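Local coordinates for protein histone-lysine N-methyltransferase, H3 lysine-9 specific SUVH4 (Arabidopsis thaliana, PDB 4QEO) that methylates histone H3 on its K9 side chain with S-adenosyl-L-methionine as methyl donor and binds methylated DNA, coupling DNA methylation to transcriptional silencing, at residues L104-S109 with K156-Y161; A368-E373 with S493-L498. All blocks are in the same frame, centred on the assembly; numbering follows the deposited sequence.

Interaction 1: residues L104-S109 with K156-Y161; sequences LPLAVS and KHCCEY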
loop_
_atom_site.group_PDB
_atom_site.type_symbol
_atom_site.label_atom_id
_atom_site.label_comp_id
_atom_site.label_asym_id
_atom_site.label_seq_id
_atom_site.Cartn_x
_atom_site.Cartn_y
_atom_site.Cartn_z
ATOM N N LEU A 104 30.643 1.384 -21.476
ATOM C CA LEU A 104 29.193 1.529 -21.525
ATOM C C LEU A 104 28.682 0.946 -22.842
ATOM O O LEU A 104 29.440 0.835 -23.797
ATOM C CB LEU A 104 28.795 3.014 -21.420
ATOM C CG LEU A 104 28.694 3.643 -20.028
ATOM C CD1 LEU A 104 27.454 3.141 -19.297
ATOM C CD2 LEU A 104 29.946 3.367 -19.196
ATOM N N PRO A 105 27.396 0.576 -22.916
ATOM C CA PRO A 105 26.324 0.646 -21.914
ATOM C C PRO A 105 26.484 -0.400 -20.828
ATOM O O PRO A 105 27.177 -1.405 -21.040
ATOM C CB PRO A 105 25.066 0.339 -22.731
ATOM C CG PRO A 105 25.578 -0.530 -23.864
ATOM C CD PRO A 105 26.916 0.043 -24.204
ATOM N N LEU A 106 25.857 -0.163 -19.678
ATOM C CA LEU A 106 25.908 -1.134 -18.581
ATOM C C LEU A 106 24.517 -1.367 -18.054
ATOM O O LEU A 106 23.826 -0.415 -17.739
ATOM C CB LEU A 106 26.723 -0.596 -17.406
ATOM C CG LEU A 106 28.222 -0.778 -17.309
ATOM C CD1 LEU A 106 28.686 -0.065 -16.052
ATOM C CD2 LEU A 106 28.598 -2.271 -17.300
ATOM N N ALA A 107 24.105 -2.614 -17.907
ATOM C CA ALA A 107 22.774 -2.876 -17.363
ATOM C C ALA A 107 22.757 -2.649 -15.853
ATOM O O ALA A 107 23.784 -2.857 -15.179
ATOM C CB ALA A 107 22.345 -4.302 -17.704
ATOM N N VAL A 108 21.614 -2.203 -15.316
ATOM C CA VAL A 108 21.476 -2.027 -13.872
ATOM C C VAL A 108 20.286 -2.771 -13.278
ATOM O O VAL A 108 20.285 -3.058 -12.090
ATOM C CB VAL A 108 21.404 -0.537 -13.441
ATOM C CG1 VAL A 108 22.685 0.191 -13.879
ATOM C CG2 VAL A 108 20.139 0.154 -13.982
ATOM N N SER A 109 19.294 -3.099 -14.109
ATOM C CA SER A 109 18.036 -3.679 -13.614
ATOM C C SER A 109 17.341 -4.476 -14.715
ATOM O O SER A 109 17.194 -3.993 -15.851
ATOM C CB SER A 109 17.104 -2.565 -13.077
ATOM O OG SER A 109 15.839 -3.088 -12.675
ATOM N N LYS A 156 26.243 -7.819 -21.387
ATOM C CA LYS A 156 27.591 -8.330 -21.695
ATOM C C LYS A 156 28.665 -7.543 -20.941
ATOM O O LYS A 156 29.610 -8.116 -20.380
ATOM C CB LYS A 156 27.840 -8.302 -23.217
ATOM C CG LYS A 156 29.308 -8.135 -23.660
ATOM C CD LYS A 156 29.376 -8.084 -25.223
ATOM C CE LYS A 156 30.727 -7.569 -25.769
ATOM N NZ LYS A 156 31.825 -8.541 -25.538
ATOM N N HIS A 157 28.519 -6.222 -20.906
ATOM C CA HIS A 157 29.512 -5.410 -20.206
ATOM C C HIS A 157 29.452 -5.666 -18.693
ATOM O O HIS A 157 30.482 -5.643 -18.014
ATOM C CB HIS A 157 29.341 -3.915 -20.528
ATOM C CG HIS A 157 29.743 -3.557 -21.936
ATOM N ND1 HIS A 157 29.203 -2.490 -22.621
ATOM C CD2 HIS A 157 30.616 -4.148 -22.791
ATOM C CE1 HIS A 157 29.748 -2.418 -23.827
ATOM N NE2 HIS A 157 30.599 -3.422 -23.958
ATOM N N CYS A 158 28.251 -5.903 -18.173
ATOM C CA CYS A 158 28.126 -6.265 -16.763
ATOM C C CYS A 158 28.942 -7.507 -16.433
ATOM O O CYS A 158 29.677 -7.537 -15.424
ATOM C CB CYS A 158 26.660 -6.507 -16.384
ATOM S SG CYS A 158 25.661 -5.022 -16.272
ATOM N N CYS A 159 28.776 -8.538 -17.260
ATOM C CA CYS A 159 29.554 -9.775 -17.132
ATOM C C CYS A 159 31.044 -9.486 -17.152
ATOM O O CYS A 159 31.795 -9.975 -16.308
ATOM C CB CYS A 159 29.233 -10.727 -18.305
ATOM S SG CYS A 159 30.119 -12.307 -18.227
ATOM N N GLU A 160 31.467 -8.688 -18.124
ATOM C CA GLU A 160 32.891 -8.401 -18.311
ATOM C C GLU A 160 33.518 -7.542 -17.194
ATOM O O GLU A 160 34.725 -7.609 -16.965
ATOM C CB GLU A 160 33.110 -7.767 -19.684
ATOM C CG GLU A 160 33.003 -8.843 -20.787
ATOM C CD GLU A 160 32.835 -8.285 -22.184
ATOM O OE1 GLU A 160 32.712 -7.051 -22.325
ATOM O OE2 GLU A 160 32.819 -9.104 -23.137
ATOM N N TYR A 161 32.697 -6.760 -16.499
ATOM C CA TYR A 161 33.200 -5.898 -15.410
ATOM C C TYR A 161 32.779 -6.262 -13.984
ATOM O O TYR A 161 33.091 -5.528 -13.036
ATOM C CB TYR A 161 32.828 -4.447 -15.668
ATOM C CG TYR A 161 33.697 -3.824 -16.706
ATOM C CD1 TYR A 161 34.923 -3.277 -16.352
ATOM C CD2 TYR A 161 33.320 -3.812 -18.050
ATOM C CE1 TYR A 161 35.746 -2.710 -17.293
ATOM C CE2 TYR A 161 34.146 -3.242 -19.010
ATOM C CZ TYR A 161 35.355 -2.693 -18.619
ATOM O OH TYR A 161 36.196 -2.125 -19.534
#
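Strand 106-109 runs across helix 156-161 almost at a right angle, their N-to-C directions 96° apart and their axes approaching to 6.9 Å, with Leu106 and His157 the backbone pair in register. The polar link is His157 ND1 to Pro105 O at 2.8 Å. Its N-H...O angle is 152°, the oxygen lies close to the imidazole plane at the ring edge, and the donor meets an in-plane carbonyl lone pair; together these hold the ring's rotation and require the proton on ND1. The imidazole also lies beside the cis peptide bond before Pro105, bringing CE1 to 3.3 Å from Leu104 O in an oblique approach. Leu106 crosses His157 at about a right angle, its CD2 touching His157 CB at 3.7 Å. This is a helix packed on the sheet of the SRA domain: strand 106-112 pairs antiparallel with 88-91 and parallel with 165-172, the strand that follows the helix. A classic beta bulge, with Val108 and Ser109 both facing Asp89, puts an extra residue into strand 106-112 where it pairs with 88-91. At the next residue of the helix, Cys158 carries SG anti to its carbonyl carbon, so that the sulfur meets Ala107 CB at 3.7 Å and sits 3.1 Å from Ala107 O, a buried carbonyl with no hydrogen-bond partner in the model. Val165 and Val190 also touch the Cys158 side chain.

Interaction 2: residues A368-E373 with S493-L498; sequences AVRSWE and SPMQEL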
loop_
_atom_site.group_PDB
_atom_site.type_symbol
_atom_site.label_atom_id
_atom_site.label_comp_id
_atom_site.label_asym_id
_atom_site.label_seq_id
_atom_site.Cartn_x
_atom_site.Cartn_y
_atom_site.Cartn_z
ATOM N N ALA A 368 -2.895 -7.252 17.699
ATOM C CA ALA A 368 -2.545 -6.571 16.455
ATOM C C ALA A 368 -3.462 -7.062 15.338
ATOM O O ALA A 368 -4.114 -8.086 15.487
ATOM C CB ALA A 368 -1.085 -6.848 16.092
ATOM N N VAL A 369 -3.507 -6.348 14.217
ATOM C CA VAL A 369 -4.305 -6.795 13.071
ATOM C C VAL A 369 -3.442 -6.842 11.817
ATOM O O VAL A 369 -2.608 -5.960 11.598
ATOM C CB VAL A 369 -5.526 -5.873 12.824
ATOM C CG1 VAL A 369 -6.263 -6.264 11.538
ATOM C CG2 VAL A 369 -6.479 -5.906 14.019
ATOM N N ARG A 370 -3.614 -7.886 11.005
ATOM C CA ARG A 370 -2.956 -7.936 9.701
ATOM C C ARG A 370 -3.918 -8.392 8.618
ATOM O O ARG A 370 -5.025 -8.835 8.906
ATOM C CB ARG A 370 -1.700 -8.821 9.731
ATOM C CG ARG A 370 -1.956 -10.282 10.088
ATOM C CD ARG A 370 -0.649 -10.997 10.472
ATOM N NE ARG A 370 -0.884 -12.390 10.836
ATOM C CZ ARG A 370 -0.115 -13.091 11.670
ATOM N NH1 ARG A 370 0.935 -12.524 12.245
ATOM N NH2 ARG A 370 -0.406 -14.356 11.940
ATOM N N SER A 371 -3.498 -8.259 7.365
ATOM C CA SER A 371 -4.341 -8.661 6.250
ATOM C C SER A 371 -3.807 -9.899 5.545
ATOM O O SER A 371 -2.597 -10.099 5.446
ATOM C CB SER A 371 -4.496 -7.519 5.245
ATOM O OG SER A 371 -5.246 -7.952 4.124
ATOM N N TRP A 372 -4.721 -10.728 5.051
ATOM C CA TRP A 372 -4.341 -11.938 4.332
ATOM C C TRP A 372 -4.288 -11.696 2.841
ATOM O O TRP A 372 -3.842 -12.543 2.087
ATOM C CB TRP A 372 -5.319 -13.071 4.621
ATOM C CG TRP A 372 -5.154 -13.683 5.973
ATOM C CD1 TRP A 372 -4.306 -13.282 6.962
ATOM C CD2 TRP A 372 -5.859 -14.814 6.481
ATOM N NE1 TRP A 372 -4.442 -14.097 8.061
ATOM C CE2 TRP A 372 -5.392 -15.047 7.789
ATOM C CE3 TRP A 372 -6.849 -15.652 5.959
ATOM C CZ2 TRP A 372 -5.880 -16.081 8.581
ATOM C CZ3 TRP A 372 -7.336 -16.678 6.747
ATOM C CH2 TRP A 372 -6.849 -16.885 8.044
ATOM N N GLU A 373 -4.761 -10.535 2.417
ATOM C CA GLU A 373 -4.729 -10.191 1.004
ATOM C C GLU A 373 -4.214 -8.776 0.785
ATOM O O GLU A 373 -4.071 -7.996 1.727
ATOM C CB GLU A 373 -6.115 -10.354 0.367
ATOM C CG GLU A 373 -7.267 -10.307 1.349
ATOM C CD GLU A 373 -8.626 -10.368 0.671
ATOM O OE1 GLU A 373 -9.648 -10.468 1.382
ATOM O OE2 GLU A 373 -8.674 -10.307 -0.575
ATOM N N SER A 493 0.827 -5.396 1.533
ATOM C CA SER A 493 0.958 -6.800 1.149
ATOM C C SER A 493 0.376 -7.704 2.233
ATOM O O SER A 493 0.267 -7.294 3.387
ATOM C CB SER A 493 2.435 -7.165 0.923
ATOM O OG SER A 493 2.981 -6.491 -0.197
ATOM N N PRO A 494 0.021 -8.947 1.872
ATOM C CA PRO A 494 -0.469 -9.921 2.857
ATOM C C PRO A 494 0.493 -10.115 4.043
ATOM O O PRO A 494 1.703 -10.087 3.854
ATOM C CB PRO A 494 -0.563 -11.207 2.039
ATOM C CG PRO A 494 -0.846 -10.734 0.650
ATOM C CD PRO A 494 -0.061 -9.468 0.496
ATOM N N MET A 495 -0.068 -10.289 5.240
ATOM C CA MET A 495 0.680 -10.507 6.485
ATOM C C MET A 495 1.385 -9.272 7.052
ATOM O O MET A 495 2.000 -9.344 8.116
ATOM C CB MET A 495 1.652 -11.687 6.371
ATOM C CG MET A 495 0.961 -12.988 6.076
ATOM S SD MET A 495 -0.408 -13.266 7.208
ATOM C CE MET A 495 -1.334 -14.477 6.267
ATOM N N GLN A 496 1.298 -8.142 6.359
ATOM C CA GLN A 496 1.787 -6.893 6.931
ATOM C C GLN A 496 0.816 -6.369 8.000
ATOM O O GLN A 496 -0.393 -6.294 7.767
ATOM C CB GLN A 496 2.035 -5.855 5.832
ATOM C CG GLN A 496 3.289 -6.148 5.001
ATOM C CD GLN A 496 3.600 -5.069 3.968
ATOM O OE1 GLN A 496 2.743 -4.258 3.604
ATOM N NE2 GLN A 496 4.835 -5.056 3.498
ATOM N N GLU A 497 1.343 -6.045 9.182
ATOM C CA GLU A 497 0.522 -5.494 10.249
ATOM C C GLU A 497 -0.041 -4.154 9.802
ATOM O O GLU A 497 0.663 -3.352 9.185
ATOM C CB GLU A 497 1.315 -5.331 11.562
ATOM C CG GLU A 497 0.469 -4.724 12.694
ATOM C CD GLU A 497 1.137 -4.775 14.062
ATOM O OE1 GLU A 497 2.275 -5.284 14.169
ATOM O OE2 GLU A 497 0.516 -4.312 15.041
ATOM N N LEU A 498 -1.317 -3.923 10.097
ATOM C CA LEU A 498 -1.941 -2.647 9.779
ATOM C C LEU A 498 -1.718 -1.710 10.950
ATOM O O LEU A 498 -1.940 -2.092 12.098
ATOM C CB LEU A 498 -3.446 -2.825 9.533
ATOM C CG LEU A 498 -3.881 -3.909 8.541
ATOM C CD1 LEU A 498 -5.406 -3.931 8.370
ATOM C CD2 LEU A 498 -3.193 -3.726 7.201
HETATM O O HOH W 1 -2.218 -3.918 14.576
HETATM O O HOH W 2 2.735 -10.320 10.477
#
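The indole of Trp372 and the guanidinium of Arg370 both meet the Met495 thioether obliquely, and Arg370 also makes a cation-pi contact with Phe360. Bent at chi2, Met495 brings CE to 3.3 Å from Trp372 CD1, while SD lies 4.7 Å from the centroid of the five-membered ring, 56° off its normal: a Met-aromatic contact. The same SD is 3.8 Å from Arg370 NE. Glu358 holds both flat groups, by a salt bridge to Arg370 and a hydrogen bond from Trp372 NE1. The backbones join through two hydrogen bonds: Met495 N reaches Ser371 O at a short 2.5 Å, nearly straight at 174°, and Leu498 N reaches Val369 O at 2.8 Å. Extended Glu497 lays OE2 3.2 Å from Ala368 CB; OE2 accepts from Asn460 ND2 and from a water that in turn accepts from Val369 N, while OE1 forms a salt bridge with Lys365. An alanine here would probably loosen Lys365 and Asn460, cofactor-binding residues by similarity, and disturb that water. The type II turn Ser493-Gln496, through Met495 N, and a single beta bridge just past it, Arg370 with Glu497, attach the 493-498 loop to edge strand 367-371 of the SET domain, next to the cofactor pocket.

Interactions 1 and 2 belong to separate functional modules of one chain: their centres are 39 Å apart, their nearest atoms about 18 Å, and they do not touch. Interaction 1 is complete in the sequence before interaction 2 begins, the first in the SRA domain and the second in the SET domain. Their surroundings differ accordingly. The nearest atom of interaction 1 is about 5 Å from the bound DNA, against about 15 Å for interaction 2. Conversely, interaction 2 lies in the catalytic SET domain, near the cofactor, where the Ala368 side chain is about 6 Å from the bound S-adenosyl-L-homocysteine and that of Glu497 about 11 Å from a zinc ion.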